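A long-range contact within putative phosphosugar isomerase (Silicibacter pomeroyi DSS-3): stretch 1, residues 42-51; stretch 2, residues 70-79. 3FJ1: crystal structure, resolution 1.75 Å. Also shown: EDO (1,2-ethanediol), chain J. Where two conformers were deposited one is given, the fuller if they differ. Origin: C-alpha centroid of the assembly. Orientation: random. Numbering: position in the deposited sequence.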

# COMPACT_ATOMS: atom_id res chain seq x y z
N ASP A 42 -13.12 -24.68 -1.93
CA ASP A 42 -13.50 -23.99 -0.69
C ASP A 42 -12.27 -23.44 0.06
O ASP A 42 -12.06 -23.74 1.24
CB ASP A 42 -14.29 -24.97 0.20
CG ASP A 42 -15.25 -24.27 1.17
OD1 ASP A 42 -15.33 -23.03 1.18
OD2 ASP A 42 -15.98 -25.00 1.89
N PRO A 43 -11.44 -22.62 -0.61
CA PRO A 43 -10.24 -22.07 0.06
C PRO A 43 -10.62 -21.13 1.23
O PRO A 43 -11.71 -20.57 1.25
CB PRO A 43 -9.53 -21.28 -1.05
CG PRO A 43 -10.62 -20.98 -2.06
CD PRO A 43 -11.57 -22.14 -2.00
N SER A 44 -9.72 -21.01 2.19
CA SER A 44 -9.96 -20.23 3.39
C SER A 44 -9.24 -18.90 3.41
O SER A 44 -9.35 -18.16 4.36
CB SER A 44 -9.54 -21.03 4.62
OG SER A 44 -8.22 -21.50 4.50
N PHE A 45 -8.51 -18.60 2.35
CA PHE A 45 -7.93 -17.27 2.24
C PHE A 45 -7.45 -17.03 0.82
O PHE A 45 -7.46 -17.92 -0.04
CB PHE A 45 -6.84 -16.94 3.28
CG PHE A 45 -5.54 -17.65 3.06
CD1 PHE A 45 -5.36 -18.94 3.50
CD2 PHE A 45 -4.49 -17.01 2.43
CE1 PHE A 45 -4.13 -19.61 3.32
CE2 PHE A 45 -3.27 -17.65 2.24
CZ PHE A 45 -3.09 -18.95 2.68
N VAL A 46 -7.18 -15.75 0.57
CA VAL A 46 -6.83 -15.27 -0.76
C VAL A 46 -5.50 -14.53 -0.73
O VAL A 46 -5.24 -13.76 0.20
CB VAL A 46 -7.90 -14.32 -1.32
CG1 VAL A 46 -7.54 -13.88 -2.74
CG2 VAL A 46 -9.31 -14.97 -1.28
N ALA A 47 -4.67 -14.73 -1.75
CA ALA A 47 -3.44 -13.97 -1.93
C ALA A 47 -3.54 -13.26 -3.27
O ALA A 47 -4.09 -13.82 -4.20
CB ALA A 47 -2.20 -14.85 -1.90
N THR A 48 -3.09 -12.01 -3.35
CA THR A 48 -3.10 -11.30 -4.62
C THR A 48 -1.65 -11.03 -5.05
O THR A 48 -0.75 -10.87 -4.22
CB THR A 48 -3.90 -9.98 -4.62
OG1 THR A 48 -3.33 -9.08 -3.66
CG2 THR A 48 -5.43 -10.23 -4.32
N VAL A 49 -1.46 -11.00 -6.37
CA VAL A 49 -0.17 -10.77 -7.01
C VAL A 49 -0.39 -9.77 -8.16
O VAL A 49 -1.10 -10.06 -9.13
CB VAL A 49 0.48 -12.06 -7.58
CG1 VAL A 49 1.87 -11.77 -8.17
CG2 VAL A 49 0.55 -13.13 -6.48
N ALA A 50 0.25 -8.61 -8.07
CA ALA A 50 0.05 -7.56 -9.05
C ALA A 50 1.03 -6.39 -8.82
O ALA A 50 1.64 -6.25 -7.74
CB ALA A 50 -1.42 -7.03 -8.98
N ARG A 51 1.12 -5.53 -9.83
CA ARG A 51 1.89 -4.28 -9.73
C ARG A 51 1.16 -3.17 -10.48
O ARG A 51 0.28 -3.44 -11.27
CB ARG A 51 3.29 -4.46 -10.33
CG ARG A 51 3.27 -4.99 -11.73
CD ARG A 51 4.64 -5.35 -12.19
NE ARG A 51 5.41 -4.19 -12.58
CZ ARG A 51 5.30 -3.58 -13.76
NH1 ARG A 51 4.46 -4.03 -14.69
NH2 ARG A 51 6.07 -2.52 -14.05
C1 EDO J . 5.05 -8.28 2.64
O1 EDO J . 3.65 -8.15 2.97
C2 EDO J . 5.22 -8.74 1.20
O2 EDO J . 4.53 -9.94 0.91
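Stretch 2, residues 70-79: GLPVASLGPS

How does stretch 2 run against stretch 1? Both backbones are extended through their middle residues, and their strands lie parallel, with N-to-C directions 25° apart (signed crossing angle -25°) and axes approaching to 4.5 Å. Val46 pairs with Val73, Ala47 with Ala74 and Thr48 with Ser75, CA to CA at 4.6, 4.6 and 4.8 Å.

What holds the strands in this register? Four backbone hydrogen bonds do: Val46 N to Pro72 O (3.0 Å), Ala74 N to Val46 O (2.8 Å), Thr48 N to Ala74 O (2.9 Å) and Leu76 N to Thr48 O (3.0 Å). Val46 and Thr48 thus each use both N and O, as alternate residues do in a parallel ladder.

Which side chains meet? On one face Val46 CB lies 4.0 Å from Val73 CG2, and Thr48 CG2 3.7 Å from Val73 CG1. On the face bearing Ala47 and Ala74, Ala47 CB meets Leu76 CD1 at 3.7 Å. Before the strand, Leu71 points toward stretch 1, its CD2 3.6 Å from Ser44 O.

Does water join the contact? One water bridges Thr48 OG1 (2.8 Å) and Ser75 OG (2.7 Å). Another accepts from Ala50 N (3.1 Å) and donates to Leu76 O (2.7 Å), linking the stretches beyond the last direct hydrogen bond.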

# COMPACT_ATOMS: atom_id res chain seq x y z
N GLY A 70 -16.02 -12.89 3.45
CA GLY A 70 -15.29 -12.88 4.72
C GLY A 70 -13.88 -13.49 4.66
O GLY A 70 -13.28 -13.78 5.69
N LEU A 71 -13.35 -13.66 3.46
CA LEU A 71 -12.04 -14.26 3.31
C LEU A 71 -10.97 -13.20 3.42
O LEU A 71 -11.05 -12.18 2.76
CB LEU A 71 -11.90 -15.00 1.97
CG LEU A 71 -12.78 -16.24 1.79
CD1 LEU A 71 -12.58 -16.85 0.42
CD2 LEU A 71 -12.51 -17.28 2.88
N PRO A 72 -9.97 -13.44 4.29
CA PRO A 72 -8.87 -12.49 4.41
C PRO A 72 -8.00 -12.55 3.13
O PRO A 72 -7.82 -13.63 2.53
CB PRO A 72 -8.14 -12.97 5.66
CG PRO A 72 -8.45 -14.41 5.73
CD PRO A 72 -9.81 -14.60 5.17
N VAL A 73 -7.49 -11.40 2.72
CA VAL A 73 -6.74 -11.26 1.47
C VAL A 73 -5.36 -10.67 1.74
O VAL A 73 -5.23 -9.54 2.25
CB VAL A 73 -7.49 -10.36 0.49
CG1 VAL A 73 -6.79 -10.30 -0.89
CG2 VAL A 73 -8.97 -10.84 0.32
N ALA A 74 -4.34 -11.45 1.45
CA ALA A 74 -2.98 -11.02 1.62
C ALA A 74 -2.37 -10.58 0.30
O ALA A 74 -2.36 -11.36 -0.66
CB ALA A 74 -2.13 -12.17 2.19
N SER A 75 -1.85 -9.35 0.24
CA SER A 75 -1.10 -8.89 -0.94
C SER A 75 0.36 -9.33 -0.83
O SER A 75 1.09 -8.92 0.09
CB SER A 75 -1.16 -7.36 -1.05
OG SER A 75 -0.28 -6.86 -2.02
N LEU A 76 0.78 -10.19 -1.75
CA LEU A 76 2.10 -10.74 -1.76
C LEU A 76 3.10 -9.92 -2.57
O LEU A 76 2.95 -9.76 -3.78
CB LEU A 76 2.08 -12.18 -2.31
CG LEU A 76 1.32 -13.28 -1.55
CD1 LEU A 76 1.43 -14.64 -2.32
CD2 LEU A 76 1.77 -13.38 -0.10
N GLY A 77 4.15 -9.45 -1.90
CA GLY A 77 5.19 -8.71 -2.58
C GLY A 77 5.94 -9.66 -3.50
O GLY A 77 6.49 -10.64 -3.00
N PRO A 78 5.97 -9.39 -4.83
CA PRO A 78 6.60 -10.40 -5.72
C PRO A 78 8.04 -10.73 -5.43
O PRO A 78 8.49 -11.80 -5.80
CB PRO A 78 6.39 -9.82 -7.12
CG PRO A 78 5.18 -8.86 -6.98
CD PRO A 78 5.38 -8.27 -5.60
N SER A 79 8.76 -9.84 -4.74
CA SER A 79 10.17 -10.13 -4.37
C SER A 79 10.29 -11.37 -3.49
O SER A 79 11.33 -12.05 -3.52
CB SER A 79 10.83 -8.94 -3.68
OG SER A 79 10.32 -8.67 -2.36
O HOH W 1 -1.14 -7.51 -4.53
O HOH W 2 1.41 -8.17 -5.28